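Phosphoethanolamine N-methyltransferase 1 (Haemonchus contortus, PDB 4KRG) transfers a methyl group from S-adenosylmethionine to the amine of phosphoethanolamine, probably serving phosphocholine synthesis in this parasitic nematode. Local coordinates at residues F188-I193 / K331-R336; Q214-V219 / V232-K237; T378-T383 / V402-P407; V431-E436 / Y459-A464. One frame throughout, in Å; residues are numbered along the deposited sequence.

Contact 1: F188-I193 / K331-R336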
# COMPACT_ATOMS: atom_id res chain seq x y z
N PHE A 188 10.35 -5.06 0.57
CA PHE A 188 9.65 -4.09 1.40
C PHE A 188 8.58 -3.40 0.57
O PHE A 188 8.81 -3.07 -0.60
CB PHE A 188 10.62 -3.02 1.90
CG PHE A 188 11.83 -3.57 2.58
CD1 PHE A 188 11.75 -4.71 3.37
CD2 PHE A 188 13.05 -2.94 2.44
CE1 PHE A 188 12.88 -5.20 4.01
CE2 PHE A 188 14.18 -3.42 3.08
CZ PHE A 188 14.09 -4.56 3.86
N SER A 189 7.41 -3.16 1.17
CA SER A 189 6.29 -2.50 0.51
C SER A 189 6.68 -1.15 -0.08
O SER A 189 6.21 -0.77 -1.14
CB SER A 189 5.15 -2.29 1.49
OG SER A 189 5.62 -1.70 2.69
N SER A 190 7.56 -0.44 0.63
CA SER A 190 7.99 0.89 0.21
C SER A 190 8.71 0.87 -1.14
O SER A 190 8.65 1.84 -1.90
CB SER A 190 8.87 1.51 1.28
OG SER A 190 9.92 0.62 1.64
N LEU A 191 9.39 -0.23 -1.44
CA LEU A 191 10.16 -0.35 -2.68
C LEU A 191 9.26 -0.45 -3.90
O LEU A 191 9.58 0.07 -4.98
CB LEU A 191 11.07 -1.57 -2.62
CG LEU A 191 12.06 -1.55 -1.45
CD1 LEU A 191 13.03 -2.71 -1.55
CD2 LEU A 191 12.81 -0.24 -1.43
N TYR A 192 8.14 -1.14 -3.74
CA TYR A 192 7.20 -1.24 -4.83
C TYR A 192 6.61 0.13 -5.11
O TYR A 192 6.60 0.58 -6.25
CB TYR A 192 6.12 -2.27 -4.51
CG TYR A 192 6.60 -3.70 -4.55
CD1 TYR A 192 7.09 -4.25 -5.74
CD2 TYR A 192 6.53 -4.52 -3.43
CE1 TYR A 192 7.51 -5.57 -5.80
CE2 TYR A 192 6.94 -5.84 -3.49
CZ TYR A 192 7.42 -6.35 -4.67
OH TYR A 192 7.84 -7.66 -4.73
N ILE A 193 6.14 0.82 -4.07
CA ILE A 193 5.55 2.14 -4.24
C ILE A 193 6.53 3.11 -4.90
O ILE A 193 6.19 3.79 -5.86
CB ILE A 193 5.07 2.74 -2.89
CG1 ILE A 193 4.08 1.81 -2.21
CG2 ILE A 193 4.46 4.11 -3.11
CD1 ILE A 193 3.89 2.11 -0.72
N LYS A 331 4.66 9.15 3.55
CA LYS A 331 6.07 8.84 3.33
C LYS A 331 6.27 7.33 3.26
O LYS A 331 6.08 6.63 4.25
CB LYS A 331 6.93 9.43 4.46
CG LYS A 331 6.69 10.91 4.75
CD LYS A 331 7.61 11.81 3.94
CE LYS A 331 7.61 13.25 4.46
NZ LYS A 331 6.30 13.94 4.27
N GLU A 332 6.66 6.83 2.08
CA GLU A 332 6.78 5.39 1.84
C GLU A 332 7.58 4.63 2.91
O GLU A 332 7.16 3.57 3.36
CB GLU A 332 7.40 5.12 0.47
CG GLU A 332 6.54 5.55 -0.70
CD GLU A 332 6.87 6.95 -1.20
OE1 GLU A 332 7.41 7.76 -0.41
OE2 GLU A 332 6.60 7.25 -2.38
N TYR A 333 8.72 5.19 3.30
CA TYR A 333 9.61 4.50 4.23
C TYR A 333 9.00 4.43 5.61
O TYR A 333 9.23 3.48 6.35
CB TYR A 333 10.95 5.22 4.33
CG TYR A 333 11.79 5.16 3.08
CD1 TYR A 333 11.87 4.00 2.32
CD2 TYR A 333 12.52 6.26 2.66
CE1 TYR A 333 12.66 3.94 1.18
CE2 TYR A 333 13.30 6.22 1.53
CZ TYR A 333 13.36 5.05 0.79
OH TYR A 333 14.14 5.02 -0.34
N LEU A 334 8.23 5.46 5.95
CA LEU A 334 7.64 5.56 7.28
C LEU A 334 6.36 4.72 7.34
O LEU A 334 6.04 4.13 8.36
CB LEU A 334 7.41 7.03 7.64
CG LEU A 334 8.66 7.88 7.38
CD1 LEU A 334 8.46 9.34 7.72
CD2 LEU A 334 9.85 7.35 8.13
N TYR A 335 5.67 4.64 6.21
CA TYR A 335 4.53 3.74 6.08
C TYR A 335 4.96 2.29 6.29
O TYR A 335 4.29 1.54 7.00
CB TYR A 335 3.87 3.94 4.71
CG TYR A 335 2.98 2.83 4.19
CD1 TYR A 335 1.70 2.62 4.71
CD2 TYR A 335 3.38 2.04 3.13
CE1 TYR A 335 0.88 1.62 4.20
CE2 TYR A 335 2.57 1.04 2.61
CZ TYR A 335 1.33 0.84 3.15
OH TYR A 335 0.53 -0.15 2.62
N ARG A 336 6.08 1.90 5.69
CA ARG A 336 6.61 0.56 5.89
C ARG A 336 6.81 0.29 7.40
O ARG A 336 6.42 -0.76 7.90
CB ARG A 336 7.91 0.38 5.08
CG ARG A 336 8.63 -1.00 5.17
CD ARG A 336 9.25 -1.26 6.55
NE ARG A 336 10.57 -1.87 6.57
CZ ARG A 336 10.81 -3.17 6.47
NH1 ARG A 336 9.81 -4.02 6.27
NH2 ARG A 336 12.05 -3.61 6.54

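Contact 2: Q214-V219 / V232-K237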
# COMPACT_ATOMS: atom_id res chain seq x y z
N GLN A 214 -2.42 5.06 -6.84
CA GLN A 214 -3.61 5.61 -6.22
C GLN A 214 -3.69 5.32 -4.72
O GLN A 214 -4.24 6.11 -3.96
CB GLN A 214 -4.86 5.12 -6.95
CG GLN A 214 -4.91 5.56 -8.40
CD GLN A 214 -6.29 5.99 -8.85
OE1 GLN A 214 -7.30 5.46 -8.38
NE2 GLN A 214 -6.35 6.94 -9.77
N TRP A 215 -3.13 4.19 -4.32
CA TRP A 215 -3.13 3.79 -2.92
C TRP A 215 -2.24 2.61 -2.67
O TRP A 215 -1.85 1.90 -3.61
CB TRP A 215 -4.55 3.44 -2.43
CG TRP A 215 -5.43 2.66 -3.38
CD1 TRP A 215 -6.38 3.18 -4.20
CD2 TRP A 215 -5.49 1.23 -3.55
NE1 TRP A 215 -7.01 2.18 -4.89
CE2 TRP A 215 -6.49 0.97 -4.51
CE3 TRP A 215 -4.79 0.15 -3.00
CZ2 TRP A 215 -6.82 -0.32 -4.93
CZ3 TRP A 215 -5.11 -1.13 -3.42
CH2 TRP A 215 -6.12 -1.36 -4.38
N SER A 216 -1.91 2.41 -1.40
CA SER A 216 -1.30 1.19 -0.91
C SER A 216 -2.15 0.71 0.27
O SER A 216 -2.39 1.47 1.21
CB SER A 216 0.13 1.44 -0.45
OG SER A 216 0.77 0.23 -0.10
N CYS A 217 -2.60 -0.54 0.23
CA CYS A 217 -3.49 -1.05 1.25
C CYS A 217 -3.09 -2.47 1.60
O CYS A 217 -2.52 -3.17 0.77
CB CYS A 217 -4.93 -1.06 0.75
SG CYS A 217 -5.67 0.56 0.47
N SER A 218 -3.41 -2.89 2.81
CA SER A 218 -3.20 -4.26 3.26
C SER A 218 -4.46 -5.04 2.95
O SER A 218 -5.57 -4.55 3.17
CB SER A 218 -2.97 -4.30 4.77
OG SER A 218 -1.85 -3.54 5.16
N VAL A 219 -4.31 -6.25 2.44
CA VAL A 219 -5.46 -7.08 2.10
C VAL A 219 -6.19 -7.46 3.38
O VAL A 219 -5.61 -8.11 4.26
CB VAL A 219 -5.00 -8.34 1.37
CG1 VAL A 219 -6.19 -9.25 1.06
CG2 VAL A 219 -4.25 -7.97 0.10
N VAL A 232 0.29 -6.61 0.60
CA VAL A 232 0.06 -5.24 0.19
C VAL A 232 -0.28 -5.17 -1.29
O VAL A 232 0.34 -5.85 -2.12
CB VAL A 232 1.29 -4.34 0.51
CG1 VAL A 232 0.96 -2.87 0.26
CG2 VAL A 232 1.74 -4.53 1.96
N HIS A 233 -1.29 -4.37 -1.62
CA HIS A 233 -1.65 -4.18 -3.01
C HIS A 233 -1.85 -2.71 -3.38
O HIS A 233 -2.03 -1.85 -2.50
CB HIS A 233 -2.84 -5.06 -3.44
CG HIS A 233 -4.16 -4.69 -2.82
ND1 HIS A 233 -5.34 -4.73 -3.54
CD2 HIS A 233 -4.50 -4.34 -1.56
CE1 HIS A 233 -6.34 -4.40 -2.75
NE2 HIS A 233 -5.86 -4.15 -1.54
N TRP A 234 -1.79 -2.44 -4.68
CA TRP A 234 -1.77 -1.08 -5.20
C TRP A 234 -2.56 -1.04 -6.49
O TRP A 234 -2.45 -1.94 -7.32
CB TRP A 234 -0.34 -0.64 -5.52
CG TRP A 234 0.64 -0.86 -4.42
CD1 TRP A 234 0.95 0.01 -3.41
CD2 TRP A 234 1.45 -2.02 -4.21
NE1 TRP A 234 1.90 -0.54 -2.59
CE2 TRP A 234 2.22 -1.79 -3.06
CE3 TRP A 234 1.59 -3.24 -4.88
CZ2 TRP A 234 3.12 -2.73 -2.56
CZ3 TRP A 234 2.49 -4.18 -4.38
CH2 TRP A 234 3.24 -3.91 -3.24
N LEU A 235 -3.34 0.02 -6.67
CA LEU A 235 -3.93 0.31 -7.97
C LEU A 235 -3.23 1.54 -8.52
O LEU A 235 -3.11 2.56 -7.84
CB LEU A 235 -5.43 0.57 -7.85
CG LEU A 235 -6.17 0.75 -9.18
CD1 LEU A 235 -6.05 -0.50 -10.04
CD2 LEU A 235 -7.64 1.06 -8.92
N THR A 236 -2.75 1.43 -9.75
CA THR A 236 -1.85 2.40 -10.34
C THR A 236 -2.30 2.78 -11.75
O THR A 236 -2.63 1.90 -12.56
CB THR A 236 -0.43 1.84 -10.36
OG1 THR A 236 -0.01 1.57 -9.01
CG2 THR A 236 0.53 2.80 -10.98
N LYS A 237 -2.32 4.07 -12.04
CA LYS A 237 -2.87 4.58 -13.29
C LYS A 237 -1.78 5.16 -14.19
O LYS A 237 -0.88 5.86 -13.72
CB LYS A 237 -3.92 5.66 -12.98
CG LYS A 237 -4.79 6.05 -14.16
CD LYS A 237 -5.77 7.16 -13.79
CE LYS A 237 -6.69 7.50 -14.95
NZ LYS A 237 -7.58 8.64 -14.60
O HOH W 1 -8.64 8.21 -11.67

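Contact 3: T378-T383 / V402-P407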
# COMPACT_ATOMS: atom_id res chain seq x y z
N THR A 378 -1.70 15.04 12.67
CA THR A 378 -0.56 15.91 12.91
C THR A 378 -0.27 16.63 11.59
O THR A 378 -0.41 16.03 10.53
CB THR A 378 0.69 15.10 13.37
OG1 THR A 378 0.92 14.01 12.47
CG2 THR A 378 0.48 14.53 14.78
N GLU A 379 0.10 17.91 11.64
CA GLU A 379 0.51 18.67 10.45
C GLU A 379 -0.53 18.82 9.34
O GLU A 379 -0.16 18.95 8.17
CB GLU A 379 1.78 18.07 9.83
CG GLU A 379 3.00 18.13 10.67
CD GLU A 379 4.20 17.52 9.98
OE1 GLU A 379 4.19 16.29 9.73
OE2 GLU A 379 5.15 18.26 9.67
N LEU A 380 -1.81 18.81 9.67
CA LEU A 380 -2.85 18.95 8.65
C LEU A 380 -2.81 20.31 7.94
O LEU A 380 -2.68 20.37 6.72
CB LEU A 380 -4.25 18.73 9.24
CG LEU A 380 -5.39 18.79 8.22
CD1 LEU A 380 -5.39 17.55 7.31
CD2 LEU A 380 -6.73 18.95 8.91
N LEU A 381 -2.94 21.38 8.72
CA LEU A 381 -2.94 22.73 8.16
C LEU A 381 -1.57 23.08 7.56
O LEU A 381 -1.48 23.82 6.59
CB LEU A 381 -3.31 23.76 9.22
CG LEU A 381 -4.49 23.44 10.15
CD1 LEU A 381 -4.74 24.58 11.12
CD2 LEU A 381 -5.73 23.16 9.36
N ALA A 382 -0.52 22.51 8.15
CA ALA A 382 0.84 22.81 7.74
C ALA A 382 1.15 22.29 6.33
O ALA A 382 1.90 22.91 5.59
CB ALA A 382 1.82 22.23 8.75
N THR A 383 0.56 21.15 5.97
CA THR A 383 0.92 20.47 4.73
C THR A 383 -0.16 20.45 3.64
O THR A 383 0.15 20.20 2.47
CB THR A 383 1.37 19.01 4.99
OG1 THR A 383 0.25 18.22 5.40
CG2 THR A 383 2.43 18.96 6.08
N VAL A 402 -12.78 16.76 15.54
CA VAL A 402 -11.40 16.64 15.09
C VAL A 402 -10.46 17.17 16.16
O VAL A 402 -10.85 18.00 16.99
CB VAL A 402 -11.15 17.37 13.76
CG1 VAL A 402 -12.18 16.95 12.72
CG2 VAL A 402 -11.20 18.88 13.96
N VAL A 403 -9.23 16.67 16.16
CA VAL A 403 -8.18 17.16 17.03
C VAL A 403 -6.91 17.27 16.19
O VAL A 403 -6.48 16.29 15.57
CB VAL A 403 -7.93 16.20 18.23
CG1 VAL A 403 -6.82 16.74 19.13
CG2 VAL A 403 -9.19 16.01 19.04
N LEU A 404 -6.34 18.46 16.13
CA LEU A 404 -5.15 18.69 15.32
C LEU A 404 -3.98 19.14 16.18
O LEU A 404 -4.14 20.01 17.02
CB LEU A 404 -5.42 19.76 14.27
CG LEU A 404 -6.69 19.59 13.44
CD1 LEU A 404 -6.89 20.79 12.54
CD2 LEU A 404 -6.64 18.31 12.64
N LEU A 405 -2.82 18.53 15.97
CA LEU A 405 -1.58 19.05 16.55
C LEU A 405 -0.82 19.70 15.40
O LEU A 405 -0.60 19.07 14.36
CB LEU A 405 -0.75 17.94 17.19
CG LEU A 405 0.57 18.32 17.87
CD1 LEU A 405 0.36 19.37 18.97
CD2 LEU A 405 1.25 17.09 18.44
N GLU A 406 -0.44 20.96 15.57
CA GLU A 406 0.13 21.70 14.46
C GLU A 406 1.45 22.37 14.80
O GLU A 406 1.53 23.11 15.78
CB GLU A 406 -0.85 22.77 13.98
CG GLU A 406 -2.08 22.22 13.30
CD GLU A 406 -1.74 21.53 11.99
OE1 GLU A 406 -0.74 21.92 11.34
OE2 GLU A 406 -2.49 20.60 11.62
N PRO A 407 2.49 22.13 13.99
CA PRO A 407 3.73 22.90 14.13
C PRO A 407 3.57 24.30 13.53
O PRO A 407 3.05 24.46 12.43
CB PRO A 407 4.74 22.09 13.31
CG PRO A 407 3.92 21.41 12.27
CD PRO A 407 2.60 21.10 12.94

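Contact 4: V431-E436 / Y459-A464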
# COMPACT_ATOMS: atom_id res chain seq x y z
N VAL A 431 -5.24 25.76 21.76
CA VAL A 431 -4.38 25.79 22.94
C VAL A 431 -2.91 25.71 22.54
O VAL A 431 -2.50 24.81 21.82
CB VAL A 431 -4.70 24.64 23.91
CG1 VAL A 431 -3.70 24.62 25.06
CG2 VAL A 431 -6.11 24.77 24.45
N ASP A 432 -2.11 26.67 23.00
CA ASP A 432 -0.67 26.64 22.81
C ASP A 432 -0.09 25.50 23.64
O ASP A 432 -0.17 25.52 24.87
CB ASP A 432 -0.09 27.98 23.28
CG ASP A 432 1.41 28.10 23.09
OD1 ASP A 432 2.07 27.12 22.71
OD2 ASP A 432 1.94 29.21 23.33
N VAL A 433 0.49 24.50 22.97
CA VAL A 433 1.15 23.39 23.67
C VAL A 433 2.66 23.33 23.42
O VAL A 433 3.25 22.25 23.46
CB VAL A 433 0.51 22.01 23.34
CG1 VAL A 433 -0.87 21.88 23.97
CG2 VAL A 433 0.47 21.76 21.84
N THR A 434 3.28 24.48 23.19
CA THR A 434 4.70 24.53 22.86
C THR A 434 5.62 23.98 23.95
O THR A 434 6.48 23.15 23.68
CB THR A 434 5.13 25.96 22.50
OG1 THR A 434 4.40 26.40 21.35
CG2 THR A 434 6.62 26.01 22.20
N GLN A 435 5.43 24.45 25.18
CA GLN A 435 6.27 24.01 26.29
C GLN A 435 6.07 22.53 26.62
O GLN A 435 7.05 21.82 26.85
CB GLN A 435 6.03 24.87 27.53
CG GLN A 435 6.33 26.34 27.31
CD GLN A 435 7.71 26.59 26.73
OE1 GLN A 435 8.69 25.96 27.13
NE2 GLN A 435 7.80 27.53 25.79
N GLU A 436 4.82 22.08 26.62
CA GLU A 436 4.52 20.66 26.84
C GLU A 436 5.18 19.80 25.77
O GLU A 436 5.75 18.75 26.07
CB GLU A 436 3.00 20.43 26.84
CG GLU A 436 2.23 21.15 27.93
CD GLU A 436 1.57 22.45 27.46
OE1 GLU A 436 2.22 23.26 26.77
OE2 GLU A 436 0.38 22.66 27.80
N TYR A 459 3.99 24.60 18.90
CA TYR A 459 2.87 23.70 18.65
C TYR A 459 1.53 24.21 19.16
O TYR A 459 1.43 24.71 20.28
CB TYR A 459 3.14 22.30 19.21
CG TYR A 459 4.14 21.53 18.40
CD1 TYR A 459 3.75 20.85 17.25
CD2 TYR A 459 5.48 21.49 18.76
CE1 TYR A 459 4.67 20.15 16.49
CE2 TYR A 459 6.40 20.80 18.01
CZ TYR A 459 5.99 20.13 16.88
OH TYR A 459 6.90 19.44 16.12
N LEU A 460 0.51 24.06 18.33
CA LEU A 460 -0.86 24.36 18.71
C LEU A 460 -1.65 23.06 18.75
O LEU A 460 -1.48 22.19 17.89
CB LEU A 460 -1.51 25.31 17.71
CG LEU A 460 -0.86 26.68 17.49
CD1 LEU A 460 -1.60 27.44 16.40
CD2 LEU A 460 -0.85 27.48 18.78
N LEU A 461 -2.50 22.93 19.75
CA LEU A 461 -3.41 21.80 19.83
C LEU A 461 -4.79 22.37 19.58
O LEU A 461 -5.25 23.25 20.30
CB LEU A 461 -3.34 21.16 21.21
CG LEU A 461 -4.12 19.87 21.44
CD1 LEU A 461 -3.66 18.79 20.47
CD2 LEU A 461 -3.93 19.40 22.87
N ILE A 462 -5.45 21.87 18.54
CA ILE A 462 -6.73 22.42 18.11
C ILE A 462 -7.83 21.36 18.13
O ILE A 462 -7.61 20.22 17.73
CB ILE A 462 -6.61 23.03 16.70
CG1 ILE A 462 -5.45 24.04 16.66
CG2 ILE A 462 -7.92 23.69 16.28
CD1 ILE A 462 -4.95 24.35 15.29
N LYS A 463 -9.01 21.74 18.63
CA LYS A 463 -10.18 20.88 18.62
C LYS A 463 -11.31 21.64 17.93
O LYS A 463 -11.47 22.84 18.15
CB LYS A 463 -10.60 20.51 20.04
CG LYS A 463 -9.56 19.74 20.83
CD LYS A 463 -9.90 19.66 22.32
CE LYS A 463 -11.29 19.08 22.56
NZ LYS A 463 -11.45 17.72 21.99
N ALA A 464 -12.06 20.94 17.09
CA ALA A 464 -13.23 21.52 16.43
C ALA A 464 -14.17 20.41 15.96
O ALA A 464 -13.97 19.24 16.27
CB ALA A 464 -12.82 22.40 15.26

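Contact 1: F188-I193 / K331-R336
R336 buries more surface than any other residue in this near-antiparallel crossing of two helix starts, whose short axes come within 8.6 Å at 151°. Its CB, with CG anti to the backbone N, lies beside the two serine hydroxyls: S189 OG is 3.9 Å from R336 CB, and S190 OG is at a similar range. CG stays against the same pair. The chain then bends about CB–CG and again about CG–CD, which swings the guanidinium over one face of F188 in a cation-pi contact. R336 CZ sits 4.0 Å from the F188 ring centroid, 28° off the ring normal, with the two planes tilted by 41°, so the guanidinium lies tilted over the ring rather than flat on it. The closest tip atom is NH2, 3.1 Å from F188 CE1 and displaced toward the rim; NH1 lies nearer CD1. The same NH2 forms a salt bridge with D268, which probably fixes the rotation of the guanidinium.

Toward the start of 331-336, S190 CB packs 3.4 Å from the E332 carbonyl O, and I193 CG2 rests 3.5 Å from E332 CG, while the E332 carboxylate turns to R197. I193 CD1 meets Y335 CE2 at 3.7 Å, the two side chains crossing at about a right angle. A bound sodium ion lies about 3 Å from the S189 side chain, whereas S190 OG bonds to Q264. Without hydrogen bonds between the segments, this is near-antiparallel helix packing, consistent with an interface between the two halves of a di-domain methyltransferase.

Contact 2: Q214-V219 / V232-K237
Three backbone hydrogen bonds tie these antiparallel strands. C217 and H233 form a complete hydrogen-bonded pair: H233 N gives to C217 O at 2.9 Å and 167°, and C217 N gives to H233 O at 3.1 Å, both nearly along the C=O axes. Further along, Q214 N reaches L235 O at 2.8 Å. Between these bonds, W215 O and L235 N are buried without a hydrogen-bond partner in the model. W215 O receives a CA-H...O contact from W234 CA at 3.4 Å, and L235 N lies over one face of the W215 indole.

That indole folds back across the partner strand because W215 CG occupies the crowded position between N and carbonyl carbon. CZ2 packs on L235 CB, and the six-membered ring turns its edge, led by CZ3 and CH2, into the face of H233. The centroids are 4.7 Å apart and the planes stand at 71°, a T-shaped pair. H233 ND1 is satisfied by H157 NE2 of the adjoining strand, a bond that would limit the ring's rotation. S216 OG, anti to its backbone N, bonds to Y335 OH. At the solvent-accessible end, one water accepts from Q214 NE2 at 3.2 Å and from K237 NZ at 3.1 Å.

S216 also pairs through its backbone with W354 of strand 350-354. On its other edge strand 231-240 continues the backbone pairing, W234 with L158. Strand 231-240 therefore runs antiparallel between 154-161 and 208-218, the arrangement of the last strands of a class I methyltransferase Rossmann-like fold.

Contact 3: T378-T383 / V402-P407
The carboxylate of E406 plugs the hollow at the first turn of helix 380-383. CG lies anti to the carbonyl carbon and the chain bends about CB–CG (chi2 -66°), so that the group folds under the N-H groups of the first turn. L381 N gives to E406 OE2 at 3.0 Å and A382 N to E406 OE1 at 3.3 Å, both from above the carboxylate plane. The helix N terminus would favour the charged form of this glutamate. The turn is entered through E379, whose phi of 61° swings the chain out of strand 372-378 after E379 N has bonded L405 O at 3.0 Å. This is the carboxyl end of two neighbouring parallel strands, 372-378 and 400-408, in a Rossmann-like second half with methyltransferase strand order. Beneath the plug, the fork of L404 fills the gap between two leucines: CD2 touches L380 CD2 at 3.8 Å, and CD1 meets L381 CD2 at 4.1 Å. On the far side of E406, the P407 ring presses CD against E379 CG at 3.8 Å, nearly at a right angle, and its CG borders A382 CB at 4.2 Å. The E379 carboxylate itself reaches the backbone N atoms of Q305 and R306.

Contact 4: V431-E436 / Y459-A464
V431 and L461 form an antiparallel hydrogen-bonded pair, V431 N to L461 O at 2.9 Å and L461 N to V431 O at 2.8 Å, the first with an angle of 171° at the hydrogen and both in the carbonyl planes. Two residues on, V433 N hydrogen-bonds Y459 O at 2.9 Å, but from 30° above the carbonyl plane, where the strand turns into helix 434-448.

D432 organises this turn. Its carboxylate, with CG anti to the backbone N, accepts T434 N on OD1 at 2.9 Å from above its plane, an Asx turn, and the same OD1 takes the T434 hydroxyl at 2.8 Å on its syn lone pair. OD1 is thus gripped by two donors; with its proton spent on OD1, T434 OG1 accepts from Y459 N at 3.1 Å and 165°. A relay thus runs from the strand N-H through the threonine to the aspartate.

V433 fills the corner. Its CG2, in the crowded position, packs 3.8 Å from Y459 CB, while CG1 lies 3.8 Å from L461 CB, so its two branches straddle alternate residues of the partner strand. L460 CD2 instead comes up to D432 CA on the other face. The Y459 ring leads away, meeting W278 edge-to-face and bonding to S455 through OH.

Strand 458-465 lies between 428-432 and 400-408. L460 and I462 pack on V416 of helix 413-422, and V433 leans on L405 and on I282 of helix 280-283.

In the fold
The four contacts form two touching pairs. Contacts 1 and 2 have centres 12 Å apart and meet through Y335 OH and S216 OG, 2.8 Å apart, and through I193 CG1 against W234 NE1 at 3.2 Å. Contacts 3 and 4 have centres about 10 Å apart and share neighbouring strands, with L404 N 2.7 Å from I462 O and E406 N 2.8 Å from L460 O. Contacts 2 and 4 are about 34 Å apart, centre to centre. The first pair lies next to elements of the phosphoethanolamine pocket: Y186, just before contact 1, and S161, on the strand beside contact 2. None of the four contacts contributes a residue to either pocket; the second pair lies in the other half of the chain.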